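Local coordinates for protein prephenate dehydrogenase (Aquifex aeolicus, PDB 2G5C) that probably catalyses the NAD-dependent oxidative decarboxylation of prephenate to 4-hydroxyphenylpyruvate, a step towards tyrosine, at residues T53-A56 with K57-D60; E265-V268 with E269-E273. One frame throughout, in Å; residues are numbered along the deposited sequence.

Contact 1 of 2, residues T53-A56 with K57-D60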
ATOM      1  N   THR A  53     -37.983  -1.290  -9.989  1.00 36.01           N
ATOM      2  CA  THR A  53     -37.537  -1.772  -8.694  1.00 37.11           C
ATOM      3  C   THR A  53     -38.190  -3.124  -8.443  1.00 36.96           C
ATOM      4  O   THR A  53     -37.977  -3.748  -7.407  1.00 37.04           O
ATOM      5  CB  THR A  53     -37.940  -0.790  -7.575  1.00 38.04           C
ATOM      6  OG1 THR A  53     -37.250  -1.128  -6.365  1.00 41.43           O
ATOM      7  CG2 THR A  53     -39.441  -0.849  -7.331  1.00 36.64           C
ATOM      8  N   SER A  54     -38.990  -3.567  -9.407  1.00 37.27           N
ATOM      9  CA  SER A  54     -39.687  -4.844  -9.309  1.00 38.20           C
ATOM     10  C   SER A  54     -39.130  -5.850 -10.313  1.00 37.31           C
ATOM     11  O   SER A  54     -39.303  -5.694 -11.523  1.00 38.11           O
ATOM     12  CB  SER A  54     -41.183  -4.643  -9.559  1.00 39.36           C
ATOM     13  OG  SER A  54     -41.851  -5.889  -9.609  1.00 42.38           O
ATOM     14  N   ILE A  55     -38.475  -6.887  -9.799  1.00 35.20           N
ATOM     15  CA  ILE A  55     -37.870  -7.918 -10.633  1.00 34.00           C
ATOM     16  C   ILE A  55     -38.850  -8.504 -11.649  1.00 33.33           C
ATOM     17  O   ILE A  55     -38.466  -8.836 -12.768  1.00 32.45           O
ATOM     18  CB  ILE A  55     -37.279  -9.057  -9.753  1.00 33.16           C
ATOM     19  CG1 ILE A  55     -36.587 -10.105 -10.627  1.00 33.63           C
ATOM     20  CG2 ILE A  55     -38.379  -9.707  -8.932  1.00 35.05           C
ATOM     21  CD1 ILE A  55     -35.379  -9.598 -11.372  1.00 32.81           C
ATOM     22  N   ALA A  56     -40.115  -8.623 -11.261  1.00 34.04           N
ATOM     23  CA  ALA A  56     -41.141  -9.170 -12.146  1.00 34.87           C
ATOM     24  C   ALA A  56     -41.325  -8.298 -13.386  1.00 34.99           C
ATOM     25  O   ALA A  56     -41.483  -8.809 -14.494  1.00 35.25           O
ATOM     26  CB  ALA A  56     -42.463  -9.304 -11.393  1.00 34.66           C
ATOM     27  N   LYS A  57     -41.296  -6.984 -13.186  1.00 35.40           N
ATOM     28  CA  LYS A  57     -41.464  -6.015 -14.267  1.00 36.13           C
ATOM     29  C   LYS A  57     -40.488  -6.210 -15.421  1.00 36.32           C
ATOM     30  O   LYS A  57     -40.804  -5.898 -16.569  1.00 36.96           O
ATOM     31  CB  LYS A  57     -41.299  -4.592 -13.728  1.00 37.67           C
ATOM     32  CG  LYS A  57     -42.555  -3.739 -13.743  1.00 39.58           C
ATOM     33  CD  LYS A  57     -43.542  -4.171 -12.676  1.00 41.61           C
ATOM     34  CE  LYS A  57     -44.656  -3.143 -12.518  1.00 44.53           C
ATOM     35  NZ  LYS A  57     -44.121  -1.797 -12.142  1.00 45.35           N
ATOM     36  N   VAL A  58     -39.297  -6.715 -15.113  1.00 35.55           N
ATOM     37  CA  VAL A  58     -38.268  -6.929 -16.123  1.00 33.42           C
ATOM     38  C   VAL A  58     -38.774  -7.555 -17.421  1.00 32.94           C
ATOM     39  O   VAL A  58     -38.283  -7.217 -18.506  1.00 30.73           O
ATOM     40  CB  VAL A  58     -37.117  -7.801 -15.565  1.00 34.14           C
ATOM     41  CG1 VAL A  58     -36.072  -8.028 -16.642  1.00 34.66           C
ATOM     42  CG2 VAL A  58     -36.490  -7.121 -14.350  1.00 34.55           C
ATOM     43  N   GLU A  59     -39.747  -8.459 -17.321  1.00 30.94           N
ATOM     44  CA  GLU A  59     -40.277  -9.113 -18.518  1.00 31.08           C
ATOM     45  C   GLU A  59     -40.795  -8.105 -19.541  1.00 28.74           C
ATOM     46  O   GLU A  59     -40.834  -8.398 -20.733  1.00 27.36           O
ATOM     47  CB  GLU A  59     -41.392 -10.104 -18.163  1.00 31.49           C
ATOM     48  CG  GLU A  59     -42.764  -9.486 -17.950  1.00 33.72           C
ATOM     49  CD  GLU A  59     -43.855 -10.539 -17.837  1.00 33.78           C
ATOM     50  OE1 GLU A  59     -43.843 -11.499 -18.644  1.00 36.58           O
ATOM     51  OE2 GLU A  59     -44.728 -10.407 -16.956  1.00 32.26           O
ATOM     52  N   ASP A  60     -41.184  -6.916 -19.082  1.00 28.62           N
ATOM     53  CA  ASP A  60     -41.678  -5.890 -19.997  1.00 29.86           C
ATOM     54  C   ASP A  60     -40.537  -5.367 -20.857  1.00 31.22           C
ATOM     55  O   ASP A  60     -40.758  -4.841 -21.946  1.00 32.44           O
ATOM     56  CB  ASP A  60     -42.310  -4.733 -19.217  1.00 31.02           C
ATOM     57  CG  ASP A  60     -43.642  -5.107 -18.592  1.00 31.35           C
ATOM     58  OD1 ASP A  60     -44.115  -4.362 -17.710  1.00 33.81           O
ATOM     59  OD2 ASP A  60     -44.220  -6.141 -18.985  1.00 30.38           O
TER
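The peptide carbonyl of I55 is the flat group on which V58 closes. V58 N stands above the carbonyl plane, 63° out of it, and donates a hydrogen bond of 3.3 Å to I55 O. One methyl of V58 approaches the same oxygen, with CG2 3.1 Å from I55 O. The neighbouring peptide groups repeat the three-residue spacing. K57 N reaches S54 O at 2.9 Å in a bond weak because it is bent to 125°, and the straighter but also weak bond from E59 N to A56 O measures 3.3 Å. D60 N to K57 O adds another bond of the same i to i-3 spacing. Here is a worked example of successive 3-10-type turns: each amide returns to the carbonyl three residues back, and the chain winds tightly.

Side chains follow this winding. With CG1 anti to the backbone N (chi1 -177°) and a bend at chi2, I55 brings CD1 to 4.0 Å from V58 CG2, an apolar touch between residues three apart. On another side of the turn K57 bends at chi2, and its CD packs 3.9 Å from S54 CB and also beside S54 OG; the lysine meets the serine with its aliphatic part.

The turns fill part of the loop joining the edge strand 50-52 to strand 65-68 of the Rossmann-type sheet. Just before them, T53 OG1 is hydrogen-bonded to the backbone oxygen of D33, an NAD-binding residue, while I55 rests on K81, L82 and I85 of helix 72-85.

Contact 2 of 2, residues E265-V268 with E269-E273; sequences EELV and EYLKE
E265 and E269, one helical turn apart, bring two carboxylates together on helix 264-279, which folds back against helix 238-260 as a helical hairpin in a predicted coiled-coil region. E265 bends at chi2 (63°) and lays OE2 3.3 Å from E269 CG, only 3.2 Å from E269 OE2. The two carboxylate planes are 66° apart, and such closeness of like charges might raise the pKa of one of them, although both are exposed to solvent. E266 brings CG near E269 OE1, but its own carboxylate turns to R261 in a salt bridge; E266 O accepts from Y270 N at 3.0 Å. L267 has CG 4.2 Å from L271 CD1, an apolar touch one turn apart; L267 packs on R231 and L271 on F192 of the second subunit. V268 also packs on R231 of the second subunit. Y270, between the leucines in sequence, turns to helix 238-260 and meets the ring of H254 with planes about 15° apart. These side chains ride on the regular i to i-4 bonds of an alpha helix, in which L271 N is 3.0 Å from L267 O. The series continues with K272 N donating to V268 O at 2.8 Å.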
ATOM      1  N   GLU A 265      23.409 -11.605   6.815  1.00 17.89           N
ATOM      2  CA  GLU A 265      23.557 -11.833   5.380  1.00 16.98           C
ATOM      3  C   GLU A 265      22.312 -12.447   4.748  1.00 18.12           C
ATOM      4  O   GLU A 265      21.913 -12.057   3.650  1.00 15.70           O
ATOM      5  CB  GLU A 265      24.770 -12.730   5.108  1.00 20.97           C
ATOM      6  CG  GLU A 265      24.871 -13.271   3.679  1.00 21.30           C
ATOM      7  CD  GLU A 265      25.037 -12.183   2.627  1.00 23.95           C
ATOM      8  OE1 GLU A 265      25.491 -11.073   2.971  1.00 22.62           O
ATOM      9  OE2 GLU A 265      24.723 -12.450   1.447  1.00 25.50           O
ATOM     10  N   GLU A 266      21.688 -13.403   5.434  1.00 16.35           N
ATOM     11  CA  GLU A 266      20.502 -14.026   4.878  1.00 16.93           C
ATOM     12  C   GLU A 266      19.353 -13.022   4.812  1.00 16.16           C
ATOM     13  O   GLU A 266      18.514 -13.088   3.911  1.00 11.84           O
ATOM     14  CB  GLU A 266      20.074 -15.248   5.698  1.00 18.57           C
ATOM     15  CG  GLU A 266      19.145 -16.176   4.909  1.00 21.19           C
ATOM     16  CD  GLU A 266      18.823 -17.467   5.643  1.00 20.63           C
ATOM     17  OE1 GLU A 266      19.556 -17.810   6.583  1.00 22.60           O
ATOM     18  OE2 GLU A 266      17.838 -18.139   5.269  1.00 26.45           O
ATOM     19  N   LEU A 267      19.320 -12.092   5.763  1.00 17.30           N
ATOM     20  CA  LEU A 267      18.264 -11.087   5.783  1.00 18.31           C
ATOM     21  C   LEU A 267      18.402 -10.180   4.564  1.00 19.19           C
ATOM     22  O   LEU A 267      17.419  -9.914   3.867  1.00 16.71           O
ATOM     23  CB  LEU A 267      18.324 -10.261   7.074  1.00 18.54           C
ATOM     24  CG  LEU A 267      17.214  -9.225   7.306  1.00 20.73           C
ATOM     25  CD1 LEU A 267      15.854  -9.838   7.030  1.00 22.38           C
ATOM     26  CD2 LEU A 267      17.278  -8.702   8.736  1.00 19.73           C
ATOM     27  N   VAL A 268      19.619  -9.711   4.299  1.00 18.67           N
ATOM     28  CA  VAL A 268      19.818  -8.849   3.144  1.00 19.40           C
ATOM     29  C   VAL A 268      19.453  -9.589   1.854  1.00 18.29           C
ATOM     30  O   VAL A 268      18.858  -9.004   0.954  1.00 16.80           O
ATOM     31  CB  VAL A 268      21.273  -8.292   3.065  1.00 20.28           C
ATOM     32  CG1 VAL A 268      22.284  -9.419   2.882  1.00 21.19           C
ATOM     33  CG2 VAL A 268      21.378  -7.300   1.909  1.00 22.59           C
ATOM     34  N   GLU A 269      19.775 -10.878   1.769  1.00 17.29           N
ATOM     35  CA  GLU A 269      19.443 -11.632   0.564  1.00 17.61           C
ATOM     36  C   GLU A 269      17.934 -11.773   0.388  1.00 18.00           C
ATOM     37  O   GLU A 269      17.427 -11.757  -0.732  1.00 16.26           O
ATOM     38  CB  GLU A 269      20.069 -13.023   0.602  1.00 20.47           C
ATOM     39  CG  GLU A 269      21.575 -13.037   0.683  1.00 19.74           C
ATOM     40  CD  GLU A 269      22.112 -14.442   0.827  1.00 25.48           C
ATOM     41  OE1 GLU A 269      21.604 -15.183   1.696  1.00 24.98           O
ATOM     42  OE2 GLU A 269      23.038 -14.807   0.076  1.00 27.73           O
ATOM     43  N   TYR A 270      17.222 -11.928   1.502  1.00 17.52           N
ATOM     44  CA  TYR A 270      15.775 -12.068   1.471  1.00 17.57           C
ATOM     45  C   TYR A 270      15.168 -10.790   0.905  1.00 16.43           C
ATOM     46  O   TYR A 270      14.289 -10.821   0.031  1.00 14.07           O
ATOM     47  CB  TYR A 270      15.260 -12.301   2.896  1.00 17.94           C
ATOM     48  CG  TYR A 270      13.757 -12.405   3.037  1.00 20.16           C
ATOM     49  CD1 TYR A 270      13.132 -13.643   3.192  1.00 20.68           C
ATOM     50  CD2 TYR A 270      12.961 -11.258   3.059  1.00 20.24           C
ATOM     51  CE1 TYR A 270      11.750 -13.736   3.373  1.00 22.59           C
ATOM     52  CE2 TYR A 270      11.584 -11.341   3.237  1.00 22.96           C
ATOM     53  CZ  TYR A 270      10.984 -12.579   3.398  1.00 22.12           C
ATOM     54  OH  TYR A 270       9.631 -12.650   3.618  1.00 21.32           O
ATOM     55  N   LEU A 271      15.659  -9.666   1.414  1.00 14.26           N
ATOM     56  CA  LEU A 271      15.168  -8.350   1.023  1.00 14.60           C
ATOM     57  C   LEU A 271      15.558  -7.994  -0.398  1.00 14.74           C
ATOM     58  O   LEU A 271      14.792  -7.365  -1.116  1.00 15.51           O
ATOM     59  CB  LEU A 271      15.683  -7.300   2.011  1.00 14.51           C
ATOM     60  CG  LEU A 271      15.207  -7.578   3.451  1.00 13.20           C
ATOM     61  CD1 LEU A 271      15.808  -6.571   4.413  1.00 13.07           C
ATOM     62  CD2 LEU A 271      13.688  -7.518   3.494  1.00 15.50           C
ATOM     63  N   LYS A 272      16.750  -8.412  -0.801  1.00 16.35           N
ATOM     64  CA  LYS A 272      17.220  -8.163  -2.150  1.00 14.27           C
ATOM     65  C   LYS A 272      16.351  -8.878  -3.176  1.00 15.46           C
ATOM     66  O   LYS A 272      16.012  -8.306  -4.207  1.00 15.99           O
ATOM     67  CB  LYS A 272      18.663  -8.640  -2.303  1.00 15.70           C
ATOM     68  CG  LYS A 272      19.214  -8.456  -3.702  1.00 20.67           C
ATOM     69  CD  LYS A 272      20.631  -8.968  -3.812  1.00 21.83           C
ATOM     70  CE  LYS A 272      21.207  -8.681  -5.191  1.00 23.64           C
ATOM     71  NZ  LYS A 272      22.615  -9.166  -5.290  1.00 28.32           N
ATOM     72  N   GLU A 273      16.000 -10.131  -2.904  1.00 14.04           N
ATOM     73  CA  GLU A 273      15.186 -10.890  -3.845  1.00 15.93           C
ATOM     74  C   GLU A 273      13.814 -10.267  -4.009  1.00 17.48           C
ATOM     75  O   GLU A 273      13.318 -10.126  -5.127  1.00 17.28           O
ATOM     76  CB  GLU A 273      15.055 -12.344  -3.392  1.00 19.15           C
ATOM     77  CG  GLU A 273      14.376 -13.255  -4.415  1.00 22.19           C
ATOM     78  CD  GLU A 273      14.935 -13.104  -5.833  1.00 24.33           C
ATOM     79  OE1 GLU A 273      16.156 -12.904  -5.998  1.00 25.93           O
ATOM     80  OE2 GLU A 273      14.146 -13.203  -6.790  1.00 27.46           O
TER

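In the fold
Contacts 1 and 2 show the same local principle, a chain winding on itself, in two settings. They lie on opposite sides of the chain's centre, with centres 60 Å apart and nearest atoms about 48 Å apart, so they do not touch. Contact 1 belongs to the nucleotide-binding domain and lies near the cofactor without touching it: the I55 side chain is about 7 Å from the bound NAD and about 9 Å from that of S70, while the V58 side chain is about 10 Å from that of D33. Contact 2 lies far from the annotated sites, in the dimerization region, where one flank of its helix faces the second subunit.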